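Local coordinates for Galactose/lactose metabolism regulatory protein GAL80 (Saccharomyces cerevisiae, PDB 3BTV) that represses the galactose and lactose metabolic genes of yeast by binding GAL4 and blocking its transcriptional activation when no inducing sugar is present, at residues B[126-129]-B[134-137]; B[179-184]-B[215-220]; B[197-200]-B[206-209]; B[208-213]-B[413-418]; B[260-265]-B[417-422]. The protein carries 1 engineered substitution. One frame throughout, in Å; residues are numbered along the deposited sequence.

Along the chain contact 1 comes first, closed within the NAD-binding Rossmann region. Contact 2 opens next on strand 176-184, and the loop it closes holds contact 3. Contact 4 begins where contact 3 ends, at Asp208 and Leu209, and shares helix 209-225 with contact 2. Contacts 4 and 5 lie closest, their centres about 7 Å apart, and both finish on helix 405-424, which thus brings a late part of the chain against earlier ones. Contacts 1 and 2 are the most distant pair, with centres about 20 Å apart. Trp126 of contact 1 bonds through NE1 to the carbonyl of Thr211 in contact 4, joining the Rossmann part to the C-terminal part.

Contact 1. Residues B[126-129]-B[134-137]; sequences WALA and QAES
Gln134 lays the start and the end of its side chain against the methyl of Ala129. Its CB is 3.4 Å from Ala129 CB, a tight carbon-carbon approach. With chi1 at -86°, CG leaves beside the backbone N, and the chain runs on extended, CG and CD passing the methyl less closely. At the tip OE1 turns back over the same residue, 3.3 Å from Ala129 CB, while also accepting a hydrogen bond from the backbone N of Cys130. That bond fixes the amide near the loop just ahead of the helix. Beside this pair Ala135 fills the next step of the helix: its CB is 4.2 Å from Leu128 CD2, which also lies 3.9 Å from Ala135 O. Ala129 CB reaches Ala135 N at 3.7 Å. No hydrogen bond joins the two segments; methyl groups, the Gln134 side chain and the helix backbone make the contact by packing, with His412 of helix 405-424 touching both Leu128 and Ala135. The peptide before Ala127 is cis, probably corresponding to the cis-proline of the EKP motif in GFO/IDH/MocA relatives. Here, then, is the turn of a beta-alpha unit of the Rossmann fold, where strand 121-125 hands over to helix 132-143.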
# COMPACT_ATOMS: atom_id res chain seq x y z
N TRP B 126 -8.10 8.59 -23.90
CA TRP B 126 -8.25 8.84 -22.47
C TRP B 126 -7.26 9.94 -22.10
O TRP B 126 -6.13 9.92 -22.57
CB TRP B 126 -7.95 7.56 -21.67
CG TRP B 126 -8.04 7.78 -20.19
CD1 TRP B 126 -7.00 7.97 -19.34
CD2 TRP B 126 -9.23 7.89 -19.40
NE1 TRP B 126 -7.46 8.18 -18.07
CE2 TRP B 126 -8.83 8.14 -18.08
CE3 TRP B 126 -10.59 7.81 -19.69
CZ2 TRP B 126 -9.75 8.30 -17.03
CZ3 TRP B 126 -11.50 7.96 -18.66
CH2 TRP B 126 -11.08 8.21 -17.35
N ALA B 127 -7.67 10.91 -21.29
CA ALA B 127 -8.97 10.94 -20.65
C ALA B 127 -10.04 11.53 -21.56
O ALA B 127 -9.75 12.34 -22.44
CB ALA B 127 -8.90 11.75 -19.34
N LEU B 128 -11.29 11.13 -21.33
CA LEU B 128 -12.39 11.58 -22.17
C LEU B 128 -12.56 13.09 -22.05
O LEU B 128 -12.71 13.79 -23.05
CB LEU B 128 -13.69 10.86 -21.80
CG LEU B 128 -14.91 11.29 -22.62
CD1 LEU B 128 -14.61 11.22 -24.13
CD2 LEU B 128 -16.13 10.45 -22.27
N ALA B 129 -12.52 13.60 -20.83
CA ALA B 129 -12.70 15.04 -20.61
C ALA B 129 -11.99 15.50 -19.34
O ALA B 129 -11.28 14.73 -18.69
CB ALA B 129 -14.18 15.38 -20.54
N GLN B 134 -18.25 17.19 -17.79
CA GLN B 134 -17.92 17.17 -19.22
C GLN B 134 -18.06 15.78 -19.81
O GLN B 134 -18.60 15.62 -20.91
CB GLN B 134 -16.48 17.65 -19.45
CG GLN B 134 -16.30 19.15 -19.56
CD GLN B 134 -14.94 19.55 -20.13
OE1 GLN B 134 -14.07 18.70 -20.35
NE2 GLN B 134 -14.76 20.84 -20.37
N ALA B 135 -17.55 14.77 -19.10
CA ALA B 135 -17.56 13.40 -19.62
C ALA B 135 -19.00 12.93 -19.87
O ALA B 135 -19.31 12.35 -20.92
CB ALA B 135 -16.83 12.45 -18.66
N GLU B 136 -19.87 13.20 -18.91
CA GLU B 136 -21.28 12.87 -19.05
C GLU B 136 -21.95 13.58 -20.22
O GLU B 136 -22.75 12.98 -20.94
CB GLU B 136 -22.03 13.11 -17.74
CG GLU B 136 -21.92 11.90 -16.82
CD GLU B 136 -22.24 12.21 -15.38
OE1 GLU B 136 -22.57 13.38 -15.07
OE2 GLU B 136 -22.17 11.27 -14.55
N SER B 137 -21.61 14.85 -20.44
CA SER B 137 -22.17 15.58 -21.58
C SER B 137 -21.75 14.95 -22.88
O SER B 137 -22.55 14.80 -23.80
CB SER B 137 -21.73 17.04 -21.57
OG SER B 137 -22.37 17.76 -20.54

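Contact 2. Residues B[179-184]-B[215-220]; sequences IEIAGN and GHTIDI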
# COMPACT_ATOMS: atom_id res chain seq x y z
N ILE B 179 -4.26 -7.59 -3.19
CA ILE B 179 -3.55 -6.95 -4.31
C ILE B 179 -2.76 -5.72 -3.87
O ILE B 179 -3.28 -4.90 -3.12
CB ILE B 179 -4.57 -6.49 -5.39
CG1 ILE B 179 -5.41 -7.68 -5.90
CG2 ILE B 179 -3.88 -5.72 -6.52
CD1 ILE B 179 -6.46 -7.29 -6.93
N GLU B 180 -1.53 -5.57 -4.34
CA GLU B 180 -0.81 -4.30 -4.13
C GLU B 180 -0.34 -3.71 -5.44
O GLU B 180 0.13 -4.41 -6.35
CB GLU B 180 0.39 -4.46 -3.19
CG GLU B 180 0.02 -4.89 -1.76
CD GLU B 180 -0.18 -6.39 -1.64
OE1 GLU B 180 0.62 -7.11 -2.28
OE2 GLU B 180 -1.11 -6.84 -0.92
N ILE B 181 -0.43 -2.40 -5.52
CA ILE B 181 0.03 -1.69 -6.69
C ILE B 181 0.96 -0.56 -6.29
O ILE B 181 0.64 0.24 -5.41
CB ILE B 181 -1.15 -1.11 -7.45
CG1 ILE B 181 -2.08 -2.23 -7.89
CG2 ILE B 181 -0.65 -0.29 -8.65
CD1 ILE B 181 -3.29 -1.73 -8.65
N ALA B 182 2.11 -0.48 -6.94
CA ALA B 182 3.04 0.62 -6.72
C ALA B 182 3.42 1.15 -8.09
O ALA B 182 3.76 0.38 -8.99
CB ALA B 182 4.26 0.13 -6.00
N GLY B 183 3.37 2.47 -8.26
CA GLY B 183 3.71 3.08 -9.53
C GLY B 183 4.32 4.46 -9.38
O GLY B 183 4.35 5.02 -8.27
N ASN B 184 4.83 4.99 -10.49
CA ASN B 184 5.23 6.40 -10.61
C ASN B 184 4.51 7.10 -11.76
O ASN B 184 4.05 6.45 -12.69
CB ASN B 184 6.74 6.54 -10.82
CG ASN B 184 7.54 6.25 -9.57
OD1 ASN B 184 8.13 7.16 -8.98
ND2 ASN B 184 7.58 4.99 -9.17
N GLY B 215 -5.52 6.25 -13.54
CA GLY B 215 -6.65 5.86 -14.37
C GLY B 215 -6.37 4.65 -15.27
O GLY B 215 -7.12 3.68 -15.27
N HIS B 216 -5.31 4.72 -16.07
CA HIS B 216 -4.98 3.59 -16.94
C HIS B 216 -4.76 2.33 -16.10
O HIS B 216 -5.28 1.27 -16.40
CB HIS B 216 -3.72 3.89 -17.76
CG HIS B 216 -3.96 4.70 -19.00
ND1 HIS B 216 -4.55 4.19 -20.13
CD2 HIS B 216 -3.65 5.99 -19.28
CE1 HIS B 216 -4.61 5.13 -21.06
NE2 HIS B 216 -4.07 6.23 -20.58
N THR B 217 -4.01 2.47 -15.01
CA THR B 217 -3.63 1.33 -14.18
C THR B 217 -4.79 0.68 -13.44
O THR B 217 -4.94 -0.54 -13.42
CB THR B 217 -2.54 1.72 -13.18
OG1 THR B 217 -1.43 2.28 -13.89
CG2 THR B 217 -2.06 0.49 -12.42
N ILE B 218 -5.63 1.49 -12.81
CA ILE B 218 -6.71 0.95 -12.01
C ILE B 218 -7.74 0.34 -12.95
O ILE B 218 -8.45 -0.61 -12.61
CB ILE B 218 -7.33 2.03 -11.10
CG1 ILE B 218 -7.96 1.37 -9.87
CG2 ILE B 218 -8.34 2.86 -11.89
CD1 ILE B 218 -6.96 0.81 -8.87
N ASP B 219 -7.82 0.87 -14.16
CA ASP B 219 -8.74 0.29 -15.12
C ASP B 219 -8.30 -1.10 -15.55
O ASP B 219 -9.13 -1.99 -15.66
CB ASP B 219 -8.93 1.15 -16.37
CG ASP B 219 -9.82 0.47 -17.39
OD1 ASP B 219 -11.03 0.31 -17.12
OD2 ASP B 219 -9.31 0.04 -18.45
N ILE B 220 -7.01 -1.29 -15.84
CA ILE B 220 -6.56 -2.66 -16.20
C ILE B 220 -6.70 -3.59 -15.01
O ILE B 220 -6.96 -4.78 -15.18
CB ILE B 220 -5.11 -2.74 -16.77
CG1 ILE B 220 -4.09 -2.33 -15.72
CG2 ILE B 220 -4.95 -1.89 -18.04
CD1 ILE B 220 -2.65 -2.48 -16.21
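Ile181 and Thr217 make the close part of this contact, methyl against methyl: Ile181 CG2 lies 4.1 Å from Thr217 CG2, the two side chains running alongside each other with opposite headings. Thr217 has chi1 at -55°, which swings CG2 away from its backbone N and aims it at the strand. The same torsion leaves OG1 beside the backbone N, where it bonds to the carbonyl of Thr213 one turn earlier, so the hydroxyl is satisfied within its own helix, and it is the methyl that meets Ile181. The looser part lies along the longer branch of the isoleucine, whose CD1 is 4.5 Å from Ile218 CD1. There is no hydrogen bond across the contact. Glu180 and Ala182, both partly exposed, alternate onto the other face of the strand; there Glu180 bonds to His300, and its OE2 makes a weak hydrogen bond to Ser281 of the second subunit. Strand 176-184 runs between strands 295-301 and 276-283, and these flank the contact as well: Ile297 and Phe282 each touch both Ile181 and Thr217. Helix 209-225 lies on this face of the large mixed sheet, with Leu221 one turn further on also packing against Ile181.

Contact 3. Residues B[197-200]-B[206-209]; sequences PKYI and GVDL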
# COMPACT_ATOMS: atom_id res chain seq x y z
N PRO B 197 5.36 21.43 -21.42
CA PRO B 197 4.10 22.17 -21.51
C PRO B 197 3.54 22.50 -20.13
O PRO B 197 3.34 21.59 -19.32
CB PRO B 197 3.16 21.19 -22.21
CG PRO B 197 4.06 20.31 -22.99
CD PRO B 197 5.32 20.18 -22.20
N LYS B 198 3.29 23.78 -19.88
CA LYS B 198 2.79 24.23 -18.58
C LYS B 198 1.46 23.57 -18.21
O LYS B 198 1.21 23.29 -17.04
CB LYS B 198 2.63 25.75 -18.56
CG LYS B 198 3.73 26.54 -19.26
CD LYS B 198 3.37 28.02 -19.33
CE LYS B 198 4.35 28.81 -20.19
NZ LYS B 198 3.95 30.25 -20.32
N TYR B 199 0.61 23.33 -19.20
CA TYR B 199 -0.75 22.87 -18.94
C TYR B 199 -0.82 21.49 -18.29
O TYR B 199 -1.83 21.14 -17.68
CB TYR B 199 -1.58 22.87 -20.22
CG TYR B 199 -1.42 21.64 -21.08
CD1 TYR B 199 -2.32 20.58 -21.00
CD2 TYR B 199 -0.37 21.53 -21.98
CE1 TYR B 199 -2.18 19.45 -21.79
CE2 TYR B 199 -0.22 20.40 -22.78
CZ TYR B 199 -1.13 19.37 -22.67
OH TYR B 199 -0.99 18.24 -23.45
N ILE B 200 0.25 20.71 -18.43
CA ILE B 200 0.32 19.37 -17.86
C ILE B 200 0.34 19.42 -16.33
O ILE B 200 0.11 18.41 -15.67
CB ILE B 200 1.59 18.64 -18.31
CG1 ILE B 200 1.83 18.85 -19.80
CG2 ILE B 200 1.51 17.17 -17.99
CD1 ILE B 200 3.12 18.22 -20.29
N GLY B 206 -7.37 17.92 -17.35
CA GLY B 206 -7.62 16.54 -17.74
C GLY B 206 -6.40 15.64 -17.83
O GLY B 206 -6.49 14.52 -18.34
N VAL B 207 -5.26 16.11 -17.34
CA VAL B 207 -4.04 15.32 -17.34
C VAL B 207 -3.33 15.45 -16.00
O VAL B 207 -2.96 16.54 -15.61
CB VAL B 207 -3.07 15.72 -18.47
CG1 VAL B 207 -1.90 14.75 -18.53
CG2 VAL B 207 -3.79 15.77 -19.80
N ASP B 208 -3.14 14.33 -15.31
CA ASP B 208 -2.54 14.36 -13.99
C ASP B 208 -2.34 12.95 -13.47
O ASP B 208 -2.78 11.97 -14.08
CB ASP B 208 -3.42 15.15 -13.01
CG ASP B 208 -4.74 14.47 -12.72
OD1 ASP B 208 -4.77 13.53 -11.90
OD2 ASP B 208 -5.76 14.87 -13.32
N LEU B 209 -1.67 12.86 -12.33
CA LEU B 209 -1.27 11.58 -11.74
C LEU B 209 -2.47 10.67 -11.51
O LEU B 209 -2.40 9.46 -11.72
CB LEU B 209 -0.55 11.81 -10.41
CG LEU B 209 -0.10 10.53 -9.69
CD1 LEU B 209 0.90 9.78 -10.59
CD2 LEU B 209 0.51 10.83 -8.34
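Ile200 and Val207 meet within the long loop that leads from strand 191-193 to the start of helix 209-225, and their packing draws together a short 3-10 turn at 198-200 and the extended residues just ahead of the helix. Both belong to the C-terminal domain, near its surface. Val207 is the residue that reaches over: its side chain sets out toward the turn and its two methyls divide the work. A chi1 of -173° points CG1 back from the valine's own amide nitrogen and brings it to 4.2 Å from Ile200 CG2. The other methyl, CG2, approaches the tyrosine ring obliquely, with Tyr199 CE1 4.5 Å away, a light touch. The ring is backed on one face by its own neighbour, Ile200 CG1, which sits 3.9 Å above the ring plane and offset toward the rim, so the ring and the isoleucine pack on each other while each also touches the valine. Tyr199 also touches Gln98, in the loop beyond strand 92-95 of the Rossmann part, and Asn205. Within the turn a weak hydrogen bond runs from Ile200 N to Pro197 O. Gly206, just before the valine, has a positive phi of 76°, a backbone shape favourable to glycine, and sets the course of the chain toward Asp208. No hydrogen bond links the two segments. Their backbones come nearest where two carbonyls approach, Ile200 O lying 3.6 Å from Val207 O; the former takes a hydrogen bond from the hydroxyl of Tyr188, whose side chain also touches Val207.

Contact 4. Residues B[208-213]-B[413-418]; sequences DLVTTT and RLIESV
Val210 and Ile415 pack at the heart of a nearly antiparallel helix pair, in which the first turn of helix 209-225, opened by an aspartate N-cap, lies on helix 405-424; the local axes approach to 9.9 Å at 157°. Val210 CG1, anti to the backbone N, faces two residues at once: it is 3.8 Å from Val418 CG1 and 4.1 Å from Ile415 CD1. The isoleucine lies antiparallel alongside the valine, so that its CD1 also reaches Val210 O, at 3.5 Å. Its other branch serves the next residue: Ile415 CG2 is 3.8 Å from Thr211 OG1, the side chains crossing at about a right angle. These contacts are buried, and Phe214, one turn on from Val210, touches both Ile415 and Val418. The second shell is polar. Asp208 takes the backbone N of Thr211 on OD1 at 2.8 Å, from well above the carboxylate plane, and the N of Val210 more weakly. Its OD2 receives the hydroxyl of Thr211 OG1 at 2.6 Å on the syn side, 22° out of plane, which fixes the rotation of that threonine beside the isoleucine. The N of Asp208 donates to Thr212 OG1, tying the cap to the turn it opens. Beyond, Thr211 O accepts from the indole of Trp126. On the far side of helix 405-424, Arg413 O is gripped twice: Ser417 N and Ser417 OG reach it from opposite faces of its carbonyl plane, the hydroxyl oxygen at 2.7 Å.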
# COMPACT_ATOMS: atom_id res chain seq x y z
N ASP B 208 -3.14 14.33 -15.31
CA ASP B 208 -2.54 14.36 -13.99
C ASP B 208 -2.34 12.95 -13.47
O ASP B 208 -2.78 11.97 -14.08
CB ASP B 208 -3.42 15.15 -13.01
CG ASP B 208 -4.74 14.47 -12.72
OD1 ASP B 208 -4.77 13.53 -11.90
OD2 ASP B 208 -5.76 14.87 -13.32
N LEU B 209 -1.67 12.86 -12.33
CA LEU B 209 -1.27 11.58 -11.74
C LEU B 209 -2.47 10.67 -11.51
O LEU B 209 -2.40 9.46 -11.72
CB LEU B 209 -0.55 11.81 -10.41
CG LEU B 209 -0.10 10.53 -9.69
CD1 LEU B 209 0.90 9.78 -10.59
CD2 LEU B 209 0.51 10.83 -8.34
N VAL B 210 -3.57 11.25 -11.05
CA VAL B 210 -4.73 10.44 -10.71
C VAL B 210 -5.51 10.05 -11.96
O VAL B 210 -5.74 8.86 -12.24
CB VAL B 210 -5.63 11.17 -9.73
CG1 VAL B 210 -6.79 10.27 -9.33
CG2 VAL B 210 -4.83 11.58 -8.51
N THR B 211 -5.91 11.07 -12.71
CA THR B 211 -6.75 10.88 -13.87
C THR B 211 -6.08 9.99 -14.90
O THR B 211 -6.71 9.12 -15.50
CB THR B 211 -7.06 12.24 -14.54
OG1 THR B 211 -7.69 13.10 -13.58
CG2 THR B 211 -7.96 12.04 -15.74
N THR B 212 -4.79 10.20 -15.09
CA THR B 212 -4.11 9.57 -16.21
C THR B 212 -3.41 8.29 -15.82
O THR B 212 -3.79 7.20 -16.26
CB THR B 212 -3.12 10.55 -16.86
OG1 THR B 212 -3.76 11.82 -17.04
CG2 THR B 212 -2.64 10.01 -18.22
N THR B 213 -2.39 8.41 -14.97
CA THR B 213 -1.55 7.28 -14.62
C THR B 213 -2.30 6.25 -13.79
O THR B 213 -2.36 5.09 -14.13
CB THR B 213 -0.31 7.73 -13.84
OG1 THR B 213 0.32 8.80 -14.55
CG2 THR B 213 0.68 6.56 -13.70
N ARG B 413 -16.11 8.27 -13.26
CA ARG B 413 -16.85 8.26 -12.00
C ARG B 413 -15.95 7.81 -10.88
O ARG B 413 -16.04 8.32 -9.75
CB ARG B 413 -18.07 7.35 -12.08
CG ARG B 413 -19.18 7.90 -12.98
CD ARG B 413 -20.34 6.93 -13.13
NE ARG B 413 -21.43 7.52 -13.92
CZ ARG B 413 -22.56 6.90 -14.25
NH1 ARG B 413 -22.78 5.65 -13.87
NH2 ARG B 413 -23.48 7.55 -14.96
N LEU B 414 -15.07 6.86 -11.18
CA LEU B 414 -14.13 6.39 -10.18
C LEU B 414 -13.10 7.46 -9.84
O LEU B 414 -12.78 7.68 -8.67
CB LEU B 414 -13.43 5.10 -10.65
CG LEU B 414 -12.46 4.48 -9.64
CD1 LEU B 414 -13.17 4.13 -8.34
CD2 LEU B 414 -11.74 3.23 -10.24
N ILE B 415 -12.58 8.13 -10.86
CA ILE B 415 -11.61 9.20 -10.63
C ILE B 415 -12.27 10.33 -9.85
O ILE B 415 -11.70 10.87 -8.90
CB ILE B 415 -11.09 9.77 -11.95
CG1 ILE B 415 -10.26 8.72 -12.71
CG2 ILE B 415 -10.25 10.99 -11.67
CD1 ILE B 415 -9.15 8.11 -11.89
N GLU B 416 -13.49 10.69 -10.24
CA GLU B 416 -14.22 11.72 -9.51
C GLU B 416 -14.29 11.34 -8.04
O GLU B 416 -14.03 12.16 -7.17
CB GLU B 416 -15.61 11.92 -10.09
CG GLU B 416 -16.47 12.96 -9.35
CD GLU B 416 -15.71 14.23 -9.02
OE1 GLU B 416 -14.79 14.60 -9.79
OE2 GLU B 416 -16.03 14.87 -8.00
N SER B 417 -14.60 10.07 -7.78
CA SER B 417 -14.72 9.57 -6.41
C SER B 417 -13.41 9.56 -5.64
O SER B 417 -13.40 9.81 -4.43
CB SER B 417 -15.32 8.17 -6.41
OG SER B 417 -16.56 8.19 -7.09
N VAL B 418 -12.30 9.26 -6.31
CA VAL B 418 -11.01 9.38 -5.64
C VAL B 418 -10.84 10.80 -5.06
O VAL B 418 -10.52 10.98 -3.87
CB VAL B 418 -9.84 9.03 -6.57
CG1 VAL B 418 -8.54 9.54 -6.00
CG2 VAL B 418 -9.75 7.49 -6.77

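Contact 5. Residues B[260-265]-B[417-422]; sequences TVPDHL and SVYKSN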
# COMPACT_ATOMS: atom_id res chain seq x y z
N THR B 260 -0.10 22.68 -9.74
CA THR B 260 -1.30 22.49 -8.94
C THR B 260 -1.86 21.06 -9.03
O THR B 260 -2.79 20.72 -8.31
CB THR B 260 -2.39 23.51 -9.29
OG1 THR B 260 -2.65 23.46 -10.70
CG2 THR B 260 -1.95 24.92 -8.89
N VAL B 261 -1.29 20.24 -9.91
CA VAL B 261 -1.66 18.81 -9.95
C VAL B 261 -0.93 18.00 -8.86
O VAL B 261 0.11 18.43 -8.35
CB VAL B 261 -1.43 18.20 -11.35
CG1 VAL B 261 -2.30 18.92 -12.39
CG2 VAL B 261 0.03 18.28 -11.73
N PRO B 262 -1.46 16.82 -8.50
CA PRO B 262 -0.89 16.06 -7.38
C PRO B 262 0.49 15.46 -7.66
O PRO B 262 0.84 15.18 -8.80
CB PRO B 262 -1.89 14.92 -7.18
CG PRO B 262 -3.13 15.37 -7.87
CD PRO B 262 -2.67 16.17 -9.03
N ASP B 263 1.27 15.27 -6.60
CA ASP B 263 2.54 14.55 -6.68
C ASP B 263 2.51 13.22 -5.93
O ASP B 263 3.52 12.51 -5.90
CB ASP B 263 3.68 15.40 -6.12
CG ASP B 263 3.26 16.21 -4.93
OD1 ASP B 263 3.05 15.61 -3.85
OD2 ASP B 263 3.13 17.44 -5.08
N HIS B 264 1.38 12.89 -5.32
CA HIS B 264 1.26 11.54 -4.72
C HIS B 264 -0.18 11.15 -4.53
O HIS B 264 -1.03 11.99 -4.23
CB HIS B 264 1.96 11.46 -3.37
CG HIS B 264 2.45 10.09 -3.03
ND1 HIS B 264 1.66 9.14 -2.41
CD2 HIS B 264 3.66 9.50 -3.21
CE1 HIS B 264 2.36 8.03 -2.23
NE2 HIS B 264 3.58 8.23 -2.69
N LEU B 265 -0.45 9.86 -4.70
CA LEU B 265 -1.76 9.31 -4.48
C LEU B 265 -1.63 8.08 -3.60
O LEU B 265 -0.84 7.16 -3.89
CB LEU B 265 -2.43 8.92 -5.81
CG LEU B 265 -3.72 8.08 -5.68
CD1 LEU B 265 -4.86 8.89 -5.09
CD2 LEU B 265 -4.14 7.45 -6.99
N SER B 417 -14.60 10.07 -7.78
CA SER B 417 -14.72 9.57 -6.41
C SER B 417 -13.41 9.56 -5.64
O SER B 417 -13.40 9.81 -4.43
CB SER B 417 -15.32 8.17 -6.41
OG SER B 417 -16.56 8.19 -7.09
N VAL B 418 -12.30 9.26 -6.31
CA VAL B 418 -11.01 9.38 -5.64
C VAL B 418 -10.84 10.80 -5.06
O VAL B 418 -10.52 10.98 -3.87
CB VAL B 418 -9.84 9.03 -6.57
CG1 VAL B 418 -8.54 9.54 -6.00
CG2 VAL B 418 -9.75 7.49 -6.77
N TYR B 419 -11.07 11.81 -5.89
CA TYR B 419 -10.97 13.20 -5.44
C TYR B 419 -12.00 13.57 -4.35
O TYR B 419 -11.68 14.33 -3.44
CB TYR B 419 -11.07 14.17 -6.62
CG TYR B 419 -9.77 14.31 -7.37
CD1 TYR B 419 -9.63 13.80 -8.65
CD2 TYR B 419 -8.67 14.94 -6.80
CE1 TYR B 419 -8.45 13.92 -9.35
CE2 TYR B 419 -7.48 15.06 -7.48
CZ TYR B 419 -7.38 14.55 -8.76
OH TYR B 419 -6.21 14.66 -9.46
N LYS B 420 -13.21 13.02 -4.43
CA LYS B 420 -14.22 13.27 -3.40
C LYS B 420 -13.75 12.72 -2.07
O LYS B 420 -13.80 13.41 -1.06
CB LYS B 420 -15.57 12.63 -3.74
CG LYS B 420 -16.53 13.49 -4.52
CD LYS B 420 -17.91 12.87 -4.52
CE LYS B 420 -18.63 13.14 -5.84
NZ LYS B 420 -18.47 14.55 -6.30
N SER B 421 -13.30 11.46 -2.09
CA SER B 421 -12.81 10.79 -0.90
C SER B 421 -11.77 11.61 -0.17
O SER B 421 -11.81 11.74 1.05
CB SER B 421 -12.19 9.42 -1.27
OG SER B 421 -11.65 8.84 -0.11
N ASN B 422 -10.80 12.12 -0.92
CA ASN B 422 -9.76 12.97 -0.36
C ASN B 422 -10.34 14.26 0.27
O ASN B 422 -9.98 14.64 1.38
CB ASN B 422 -8.78 13.36 -1.47
CG ASN B 422 -7.67 14.26 -0.97
OD1 ASN B 422 -6.89 13.87 -0.11
ND2 ASN B 422 -7.61 15.47 -1.50
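Pro262 and Leu265 meet helix 405-424 from an extended chain that enters strand 264-271 through a classic beta bulge, Asp263 and His264 both facing Phe237, and that keeps its distance from the helix: the nearest pair of CA atoms, Leu265 CA and Val418 CA, is 9.3 Å apart. Side chains bridge the gap at two points. At the first, Tyr419 and Pro262 approach from opposite directions, and the proline comes to the edge of the ring, near its plane. Its CG is 3.5 Å from Tyr419 OH and its CD 3.9 Å from the same oxygen, while on the ring itself Tyr419 CE2 lies 4.4 Å from Pro262 CG. A chi1 of -80° carries the tyrosine across, and the hydroxyl also makes a weak hydrogen bond to Asp208 OD1, the capping carboxylate of helix 209-225. The second point is purely apolar. Leu265, its CG turned away from the backbone N (chi1 169°), brings CD1 to 3.8 Å from Val418 CG1, and Phe214 touches both. Asn422 OD1, one turn after Val418, accepts from the backbone N of Val236 in strand 229-237, fixing the helix to the neighbouring strand. On the opposite face of the sheet His264 packs on Ser178 of the second subunit. Overall this is helix-on-sheet packing, helix 405-424 lying over the bulged end of strand 264-271 in the large mixed sheet of the C-terminal domain.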